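Local coordinates for protein coatomer subunit delta (Saccharomyces cerevisiae, PDB 5FJZ) that probably serves, as the delta subunit of coatomer, in retrograde Golgi-to-ER vesicle transport, its mu-homology domain here being the part that binds a tryptophan-based Dsl1 peptide, at residues 22-27 with 263-268; 35-40 with 110-115; 142-147 with 195-200. All coordinates share one frame; numbering follows the deposited sequence.

Contact 1: residues 22-27 with 263-268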
loop_
_atom_site.group_PDB
_atom_site.type_symbol
_atom_site.label_atom_id
_atom_site.label_comp_id
_atom_site.label_asym_id
_atom_site.label_seq_id
_atom_site.Cartn_x
_atom_site.Cartn_y
_atom_site.Cartn_z
ATOM N N VAL A 22 9.659 -16.712 -2.827
ATOM C CA VAL A 22 9.053 -16.240 -1.573
ATOM C C VAL A 22 7.886 -17.125 -1.183
ATOM O O VAL A 22 7.084 -17.481 -2.005
ATOM C CB VAL A 22 8.504 -14.812 -1.751
ATOM C CG1 VAL A 22 7.790 -14.320 -0.511
ATOM C CG2 VAL A 22 9.607 -13.872 -2.132
ATOM N N ILE A 23 7.871 -17.549 0.084
ATOM C CA ILE A 23 6.912 -18.532 0.556
ATOM C C ILE A 23 6.047 -17.905 1.627
ATOM O O ILE A 23 6.580 -17.408 2.622
ATOM C CB ILE A 23 7.574 -19.858 1.015
ATOM C CG1 ILE A 23 6.544 -20.909 1.512
ATOM C CG2 ILE A 23 8.661 -19.617 2.065
ATOM C CD1 ILE A 23 5.693 -21.454 0.405
ATOM N N ASN A 24 4.742 -18.023 1.451
ATOM C CA ASN A 24 3.741 -17.775 2.451
ATOM C C ASN A 24 3.163 -19.134 2.916
ATOM O O ASN A 24 2.929 -20.076 2.080
ATOM C CB ASN A 24 2.539 -16.977 1.921
ATOM C CG ASN A 24 2.892 -15.572 1.417
ATOM O OD1 ASN A 24 2.439 -15.173 0.357
ATOM N ND2 ASN A 24 3.709 -14.885 2.087
ATOM N N ALA A 25 2.913 -19.220 4.213
ATOM C CA ALA A 25 2.309 -20.412 4.777
ATOM C C ALA A 25 1.575 -20.037 6.067
ATOM O O ALA A 25 2.076 -19.197 6.876
ATOM C CB ALA A 25 3.383 -21.460 5.022
ATOM N N GLU A 26 0.432 -20.643 6.324
ATOM C CA GLU A 26 -0.316 -20.459 7.570
ATOM C C GLU A 26 -0.713 -21.789 8.243
ATOM O O GLU A 26 -1.122 -22.764 7.549
ATOM C CB GLU A 26 -1.590 -19.640 7.292
ATOM C CG GLU A 26 -2.479 -19.367 8.528
ATOM C CD GLU A 26 -3.579 -18.318 8.326
ATOM O OE1 GLU A 26 -3.444 -17.506 7.365
ATOM O OE2 GLU A 26 -4.549 -18.309 9.121
ATOM N N PHE A 27 -0.579 -21.810 9.538
ATOM C CA PHE A 27 -0.781 -23.061 10.386
ATOM C C PHE A 27 -1.744 -22.742 11.480
ATOM O O PHE A 27 -1.837 -21.603 11.933
ATOM C CB PHE A 27 0.535 -23.565 11.025
ATOM C CG PHE A 27 1.613 -23.814 10.078
ATOM C CD1 PHE A 27 2.383 -22.770 9.598
ATOM C CD2 PHE A 27 1.886 -25.086 9.608
ATOM C CE1 PHE A 27 3.399 -22.983 8.710
ATOM C CE2 PHE A 27 2.900 -25.302 8.721
ATOM C CZ PHE A 27 3.650 -24.267 8.226
ATOM N N LYS A 263 12.905 -16.902 0.777
ATOM C CA LYS A 263 12.592 -15.950 1.811
ATOM C C LYS A 263 11.155 -16.267 2.235
ATOM O O LYS A 263 10.254 -16.463 1.389
ATOM C CB LYS A 263 12.703 -14.511 1.288
ATOM C CG LYS A 263 12.484 -13.386 2.278
ATOM C CD LYS A 263 12.719 -11.963 1.714
ATOM C CE LYS A 263 12.360 -10.900 2.692
ATOM N NZ LYS A 263 13.563 -10.212 3.182
ATOM N N SER A 264 10.924 -16.312 3.548
ATOM C CA SER A 264 9.545 -16.234 4.069
ATOM C C SER A 264 8.926 -14.848 3.876
ATOM O O SER A 264 9.591 -13.843 3.827
ATOM C CB SER A 264 9.493 -16.604 5.554
ATOM O OG SER A 264 10.302 -15.681 6.324
ATOM N N ASP A 265 7.627 -14.790 3.733
ATOM C CA ASP A 265 6.867 -13.503 3.808
ATOM C C ASP A 265 5.789 -13.671 4.898
ATOM O O ASP A 265 6.091 -13.561 6.085
ATOM C CB ASP A 265 6.372 -13.136 2.417
ATOM C CG ASP A 265 5.608 -11.786 2.403
ATOM O OD1 ASP A 265 5.656 -11.081 3.411
ATOM O OD2 ASP A 265 4.873 -11.514 1.452
ATOM N N GLU A 266 4.571 -14.017 4.562
ATOM C CA GLU A 266 3.518 -14.188 5.552
ATOM C C GLU A 266 3.481 -15.661 6.022
ATOM O O GLU A 266 2.862 -16.457 5.403
ATOM C CB GLU A 266 2.166 -13.761 4.989
ATOM C CG GLU A 266 2.112 -12.249 4.675
ATOM C CD GLU A 266 0.772 -11.743 4.086
ATOM O OE1 GLU A 266 -0.161 -12.539 3.795
ATOM O OE2 GLU A 266 0.676 -10.526 3.827
ATOM N N TYR A 267 4.269 -15.951 7.054
ATOM C CA TYR A 267 4.635 -17.276 7.415
ATOM C C TYR A 267 4.301 -17.338 8.896
ATOM O O TYR A 267 5.084 -16.869 9.753
ATOM C CB TYR A 267 6.052 -17.600 7.152
ATOM C CG TYR A 267 6.347 -19.065 6.870
ATOM C CD1 TYR A 267 6.408 -19.988 7.923
ATOM C CD2 TYR A 267 6.713 -19.503 5.610
ATOM C CE1 TYR A 267 6.774 -21.305 7.696
ATOM C CE2 TYR A 267 7.079 -20.823 5.372
ATOM C CZ TYR A 267 7.050 -21.735 6.406
ATOM O OH TYR A 267 7.394 -23.072 6.180
ATOM N N LEU A 268 3.128 -17.866 9.187
ATOM C CA LEU A 268 2.614 -17.764 10.531
ATOM C C LEU A 268 1.701 -18.871 11.130
ATOM O O LEU A 268 1.100 -19.588 10.432
ATOM C CB LEU A 268 1.872 -16.441 10.670
ATOM C CG LEU A 268 0.463 -16.097 10.221
ATOM C CD1 LEU A 268 0.552 -14.769 9.469
ATOM C CD2 LEU A 268 -0.263 -17.084 9.383
#
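Val22 lays CG1 against CB of Asp265 at 3.5 Å, the first side-chain touch between two strands that run parallel, 18° apart from end to end. Its neighbour Ile23 makes two backbone bonds: its N donates to Lys263 O, and its O accepts from Asp265 N. The Ile23 side chain crosses Tyr267 at a slant, CG2 meeting CE2 of that ring at 3.9 Å.

At Asn24 the register slips by one residue. Set against 23-25, the run 264-267 holds one residue more, which makes a beta bulge, with Glu266 at the centre of an inverse gamma turn. The Asn24 side chain lies beside those of Asp265 and Glu266, all pointing the same way. Strands 15-27 and 257-269, close to the two ends of the chain, thus pair as parallel neighbours within the long mixed sheet of this mu-homology domain.

Ala25 resumes the pairing, N to Glu266 O and O from Leu268 N. Its methyl sits over one face of the Tyr267 ring, a CH-pi contact with CB 3.9 Å from the centroid and displaced toward the rim. Farther out, the Tyr267 hydroxyl is hydrogen-bonded to Leu123 O.

Glu26 runs alongside Leu268 on the other face of the sheet; its CG, anti to the backbone N (chi1 -180°), lies 3.3 Å from Leu268 CD2. Its OE1 forms a salt bridge to Arg110 and its OE2 a hydrogen bond to Gln70, both of the second subunit. Phe27 N donates to Leu268 O at 2.9 Å; the same oxygen lies in the plane of the Phe27 ring at its edge, 3.5 Å from CD1, while Phe27 CE1 meets Tyr267 CE1.

Contact 2: residues 35-40 with 110-115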
loop_
_atom_site.group_PDB
_atom_site.type_symbol
_atom_site.label_atom_id
_atom_site.label_comp_id
_atom_site.label_asym_id
_atom_site.label_seq_id
_atom_site.Cartn_x
_atom_site.Cartn_y
_atom_site.Cartn_z
ATOM N N SER A 35 -2.798 -23.246 4.510
ATOM C CA SER A 35 -2.579 -22.741 3.189
ATOM C C SER A 35 -1.182 -22.411 3.025
ATOM O O SER A 35 -0.420 -22.310 4.022
ATOM C CB SER A 35 -3.359 -21.441 2.927
ATOM O OG SER A 35 -3.024 -20.475 3.931
ATOM N N SER A 36 -0.784 -22.277 1.759
ATOM C CA SER A 36 0.516 -21.882 1.385
ATOM C C SER A 36 0.495 -21.278 -0.026
ATOM O O SER A 36 -0.372 -21.550 -0.851
ATOM C CB SER A 36 1.619 -22.980 1.562
ATOM O OG SER A 36 1.295 -24.166 0.835
ATOM N N GLU A 37 1.501 -20.475 -0.299
ATOM C CA GLU A 37 1.652 -19.821 -1.566
ATOM C C GLU A 37 3.082 -19.457 -1.795
ATOM O O GLU A 37 3.741 -18.791 -0.975
ATOM C CB GLU A 37 0.762 -18.591 -1.654
ATOM C CG GLU A 37 0.954 -17.763 -2.943
ATOM C CD GLU A 37 0.376 -16.352 -2.835
ATOM O OE1 GLU A 37 0.549 -15.655 -1.794
ATOM O OE2 GLU A 37 -0.289 -15.937 -3.802
ATOM N N LEU A 38 3.611 -19.935 -2.904
ATOM C CA LEU A 38 4.960 -19.694 -3.329
ATOM C C LEU A 38 4.941 -18.738 -4.542
ATOM O O LEU A 38 4.291 -19.024 -5.538
ATOM C CB LEU A 38 5.654 -21.025 -3.657
ATOM C CG LEU A 38 7.078 -21.237 -4.234
ATOM C CD1 LEU A 38 7.494 -20.419 -5.521
ATOM C CD2 LEU A 38 8.193 -21.157 -3.202
ATOM N N LYS A 39 5.793 -17.732 -4.520
ATOM C CA LYS A 39 5.947 -16.808 -5.664
ATOM C C LYS A 39 7.306 -16.779 -6.089
ATOM O O LYS A 39 8.243 -16.772 -5.229
ATOM C CB LYS A 39 5.487 -15.410 -5.234
ATOM C CG LYS A 39 4.005 -15.333 -4.996
ATOM C CD LYS A 39 3.606 -13.978 -4.370
ATOM C CE LYS A 39 3.051 -13.006 -5.381
ATOM N NZ LYS A 39 2.110 -12.045 -4.700
ATOM N N GLY A 40 7.563 -16.825 -7.389
ATOM C CA GLY A 40 8.975 -16.754 -7.839
ATOM C C GLY A 40 9.206 -15.783 -8.947
ATOM O O GLY A 40 8.292 -15.506 -9.681
ATOM N N ARG A 110 3.826 -18.720 -9.699
ATOM C CA ARG A 110 3.098 -18.738 -8.461
ATOM C C ARG A 110 2.348 -20.040 -8.310
ATOM O O ARG A 110 1.637 -20.451 -9.230
ATOM C CB ARG A 110 2.074 -17.602 -8.440
ATOM C CG ARG A 110 1.378 -17.435 -7.107
ATOM C CD ARG A 110 0.632 -16.107 -7.016
ATOM N NE ARG A 110 -0.626 -16.185 -7.683
ATOM C CZ ARG A 110 -1.757 -16.604 -7.133
ATOM N NH1 ARG A 110 -1.850 -16.832 -5.854
ATOM N NH2 ARG A 110 -2.870 -16.639 -7.835
ATOM N N LYS A 111 2.418 -20.616 -7.132
ATOM C CA LYS A 111 1.668 -21.843 -6.901
ATOM C C LYS A 111 1.130 -21.806 -5.527
ATOM O O LYS A 111 1.772 -21.262 -4.594
ATOM C CB LYS A 111 2.562 -23.077 -7.120
ATOM C CG LYS A 111 1.753 -24.306 -6.877
ATOM C CD LYS A 111 2.338 -25.528 -7.533
ATOM C CE LYS A 111 1.555 -26.759 -7.143
ATOM N NZ LYS A 111 2.321 -27.886 -7.656
ATOM N N VAL A 112 -0.076 -22.352 -5.389
ATOM C CA VAL A 112 -0.777 -22.397 -4.156
ATOM C C VAL A 112 -0.990 -23.834 -3.692
ATOM O O VAL A 112 -1.127 -24.773 -4.493
ATOM C CB VAL A 112 -2.122 -21.648 -4.122
ATOM C CG1 VAL A 112 -2.000 -20.183 -4.549
ATOM C CG2 VAL A 112 -3.246 -22.409 -4.783
ATOM N N ALA A 113 -1.169 -23.978 -2.403
ATOM C CA ALA A 113 -1.559 -25.298 -1.883
ATOM C C ALA A 113 -2.506 -25.109 -0.737
ATOM O O ALA A 113 -2.508 -24.049 -0.014
ATOM C CB ALA A 113 -0.320 -26.119 -1.529
ATOM N N PRO A 114 -3.478 -26.034 -0.594
ATOM C CA PRO A 114 -4.573 -25.891 0.355
ATOM C C PRO A 114 -4.288 -26.506 1.777
ATOM O O PRO A 114 -3.150 -26.821 2.086
ATOM C CB PRO A 114 -5.706 -26.643 -0.382
ATOM C CG PRO A 114 -4.957 -27.796 -0.948
ATOM C CD PRO A 114 -3.673 -27.269 -1.436
ATOM N N ALA A 115 -5.326 -26.652 2.546
ATOM C CA ALA A 115 -5.248 -27.176 3.907
ATOM C C ALA A 115 -4.639 -28.592 3.873
ATOM O O ALA A 115 -4.851 -29.350 2.913
ATOM C CB ALA A 115 -6.580 -27.172 4.514
HETATM O O HOH W 1 -0.579 -25.694 2.059
#
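Ser36 and Ala113 form a hydrogen-bonded pair between antiparallel strands whose axes come within 4.7 Å at 169°. Each residue's N donates to the other's O, and Leu38 and Lys111 repeat the exchange two residues on. Between and beyond them, Glu37 with Val112 and Lys39 with Arg110 are non-hydrogen-bonded pairs, with their side chains on the same face.

On that face a diagonal salt bridge joins Glu37 OE2 to Arg110 NH1 at 2.7 Å. The two side chains cross with carboxylate and guanidinium planes 84° apart, and NH1 meets the anti side of OE2. A bend at chi3 of Arg110 (80°) places NE off the line of the extended CB-CG-CD chain, whose CG packs beside Lys39 CG at 4.0 Å. NH2 of Arg110 is engaged at the subunit interface.

On the opposite face, which carries Ser36, Leu38, Lys111 and Ala113, Ser36 OG touches Ala113 CB at 3.5 Å and donates to a water at 2.7 Å. That water in turn donates to Pro114 O at 2.8 Å, bridging strand 33-46 to the loop just past Ala113.

Val112 packs on Ser35 of the second subunit. Within the mixed sheet, strand 33-46 is flanked by 104-113 and, on its other edge, by 15-27.

Contact 3: residues 142-147 with 195-200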
loop_
_atom_site.group_PDB
_atom_site.type_symbol
_atom_site.label_atom_id
_atom_site.label_comp_id
_atom_site.label_asym_id
_atom_site.label_seq_id
_atom_site.Cartn_x
_atom_site.Cartn_y
_atom_site.Cartn_z
ATOM N N ILE A 142 7.448 -23.782 20.616
ATOM C CA ILE A 142 7.314 -23.795 19.184
ATOM C C ILE A 142 8.144 -24.943 18.673
ATOM O O ILE A 142 9.398 -24.951 18.746
ATOM C CB ILE A 142 7.826 -22.457 18.517
ATOM C CG1 ILE A 142 7.097 -21.276 19.098
ATOM C CG2 ILE A 142 7.535 -22.560 16.997
ATOM C CD1 ILE A 142 7.652 -19.888 18.690
ATOM N N GLU A 143 7.468 -25.844 17.992
ATOM C CA GLU A 143 8.142 -26.945 17.339
ATOM C C GLU A 143 8.163 -26.790 15.872
ATOM O O GLU A 143 7.219 -26.418 15.274
ATOM C CB GLU A 143 7.410 -28.258 17.648
ATOM C CG GLU A 143 7.766 -28.683 19.058
ATOM C CD GLU A 143 7.013 -29.886 19.517
ATOM O OE1 GLU A 143 5.879 -30.121 19.004
ATOM O OE2 GLU A 143 7.592 -30.588 20.388
ATOM N N TYR A 144 9.315 -27.023 15.327
ATOM C CA TYR A 144 9.574 -26.852 13.913
ATOM C C TYR A 144 10.251 -28.084 13.320
ATOM O O TYR A 144 11.005 -28.812 14.002
ATOM C CB TYR A 144 10.421 -25.617 13.707
ATOM C CG TYR A 144 11.701 -25.519 14.533
ATOM C CD1 TYR A 144 12.879 -26.136 14.124
ATOM C CD2 TYR A 144 11.736 -24.743 15.667
ATOM C CE1 TYR A 144 14.038 -26.080 14.907
ATOM C CE2 TYR A 144 12.895 -24.623 16.416
ATOM C CZ TYR A 144 14.028 -25.317 16.059
ATOM O OH TYR A 144 15.193 -25.208 16.839
ATOM N N GLU A 145 9.997 -28.327 12.031
ATOM C CA GLU A 145 10.664 -29.337 11.276
ATOM C C GLU A 145 10.980 -28.818 9.876
ATOM O O GLU A 145 10.078 -28.334 9.175
ATOM C CB GLU A 145 9.809 -30.615 11.144
ATOM C CG GLU A 145 10.587 -31.671 10.374
ATOM C CD GLU A 145 10.129 -33.087 10.582
ATOM O OE1 GLU A 145 8.901 -33.303 10.657
ATOM O OE2 GLU A 145 11.035 -33.973 10.658
ATOM N N SER A 146 12.249 -28.848 9.524
ATOM C CA SER A 146 12.746 -28.477 8.223
ATOM C C SER A 146 12.745 -29.644 7.291
ATOM O O SER A 146 13.190 -30.737 7.663
ATOM C CB SER A 146 14.156 -27.977 8.326
ATOM O OG SER A 146 14.726 -27.684 7.035
ATOM N N VAL A 147 12.297 -29.416 6.066
ATOM C CA VAL A 147 12.544 -30.363 4.985
ATOM C C VAL A 147 13.593 -29.888 3.964
ATOM O O VAL A 147 13.779 -30.451 2.924
ATOM C CB VAL A 147 11.216 -30.774 4.321
ATOM C CG1 VAL A 147 10.243 -31.329 5.363
ATOM C CG2 VAL A 147 10.597 -29.638 3.552
ATOM N N SER A 195 20.005 -19.506 16.120
ATOM C CA SER A 195 21.189 -19.470 15.257
ATOM C C SER A 195 21.126 -20.329 14.025
ATOM O O SER A 195 21.492 -19.880 12.941
ATOM C CB SER A 195 22.433 -19.859 16.079
ATOM O OG SER A 195 23.480 -18.981 15.758
ATOM N N LYS A 196 20.614 -21.558 14.169
ATOM C CA LYS A 196 20.509 -22.503 13.083
ATOM C C LYS A 196 19.330 -23.454 13.225
ATOM O O LYS A 196 19.013 -23.894 14.345
ATOM C CB LYS A 196 21.742 -23.442 13.053
ATOM C CG LYS A 196 23.074 -22.760 12.740
ATOM C CD LYS A 196 24.218 -23.748 12.953
ATOM C CE LYS A 196 25.528 -23.058 13.317
ATOM N NZ LYS A 196 26.156 -22.381 12.145
ATOM N N ILE A 197 18.804 -23.843 12.094
ATOM C CA ILE A 197 17.943 -25.020 11.921
ATOM C C ILE A 197 18.614 -25.911 10.888
ATOM O O ILE A 197 18.619 -25.600 9.693
ATOM C CB ILE A 197 16.496 -24.742 11.486
ATOM C CG1 ILE A 197 15.833 -23.835 12.505
ATOM C CG2 ILE A 197 15.670 -26.053 11.396
ATOM C CD1 ILE A 197 14.386 -23.443 12.141
ATOM N N ALA A 198 19.187 -27.024 11.370
ATOM C CA ALA A 198 19.910 -27.947 10.527
ATOM C C ALA A 198 19.020 -28.567 9.427
ATOM O O ALA A 198 17.787 -28.675 9.573
ATOM C CB ALA A 198 20.517 -29.065 11.389
ATOM N N ALA A 199 19.645 -28.897 8.297
ATOM C CA ALA A 199 18.938 -29.582 7.214
ATOM C C ALA A 199 18.181 -30.771 7.747
ATOM O O ALA A 199 18.715 -31.559 8.550
ATOM C CB ALA A 199 19.935 -30.014 6.143
ATOM N N ASN A 200 16.935 -30.891 7.329
ATOM C CA ASN A 200 16.082 -32.034 7.652
ATOM C C ASN A 200 15.785 -32.286 9.134
ATOM O O ASN A 200 15.279 -33.317 9.518
ATOM C CB ASN A 200 16.592 -33.279 6.943
ATOM C CG ASN A 200 16.319 -33.233 5.452
ATOM O OD1 ASN A 200 17.236 -33.219 4.640
ATOM N ND2 ASN A 200 15.057 -33.178 5.092
HETATM O O HOH W 2 17.453 -25.838 15.632
HETATM O O HOH W 3 13.718 -34.706 10.880
HETATM O O HOH W 4 17.044 -26.360 7.558
#
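Ile197 reaches over one face of the Tyr144 ring, where its CD1 stands 4.0 Å from the centroid, a CH-pi contact offset toward the rim. This meeting of side chains lies in the mu-homology domain, between strand 137-146 of a four-stranded antiparallel sheet and the short strand 196-197 of a separate two-stranded one; no direct hydrogen bond joins the two segments. Ile197 CG1 also comes to 3.7 Å from Tyr144 CE1, while its CG2 packs on Ser146 CB. At the far end Asn200 CA approaches Ser146 O at 3.2 Å in a CA-H...O contact.

One water lies between Tyr144 OH and Lys196 O, hydrogen-bonded to both, and a second links Ser146 OG with Ile197 O. A third donates to both Glu145 OE2 and Asn200 O.

Farther out, Leu123 of strand 123-131 touches Tyr144, Ser146 and Ile197 alike, and Phe157 and Val155 of strand 155-159 pack on Tyr144 and Ile197 respectively. Just past the strand, Leu148 N is hydrogen-bonded to Ser146 OG.

Overall arrangement
Contacts 1 and 2 lie in one mixed sheet, separated by the pairing of strands 15-27 and 33-46, their centres 9 Å apart. These strands follow each other in the chain: Asn24 N lies 2.7 Å from Glu37 O and Val22 N 2.8 Å from Lys39 O, both probable hydrogen bonds. Both contacts meet the second subunit. Contact 3 stands apart, its centre 15 Å from that of contact 1 and 20 Å from that of contact 2, touching neither. Leu123 and Leu125 reach Tyr267 of contact 1 and Tyr144 of contact 3. Along the chain, contacts 2 and 3 lie inside the loop closed by contact 1. Segments 22-27, 35-40, 110-115 and 142-147 fall within the Dsl1-interacting region.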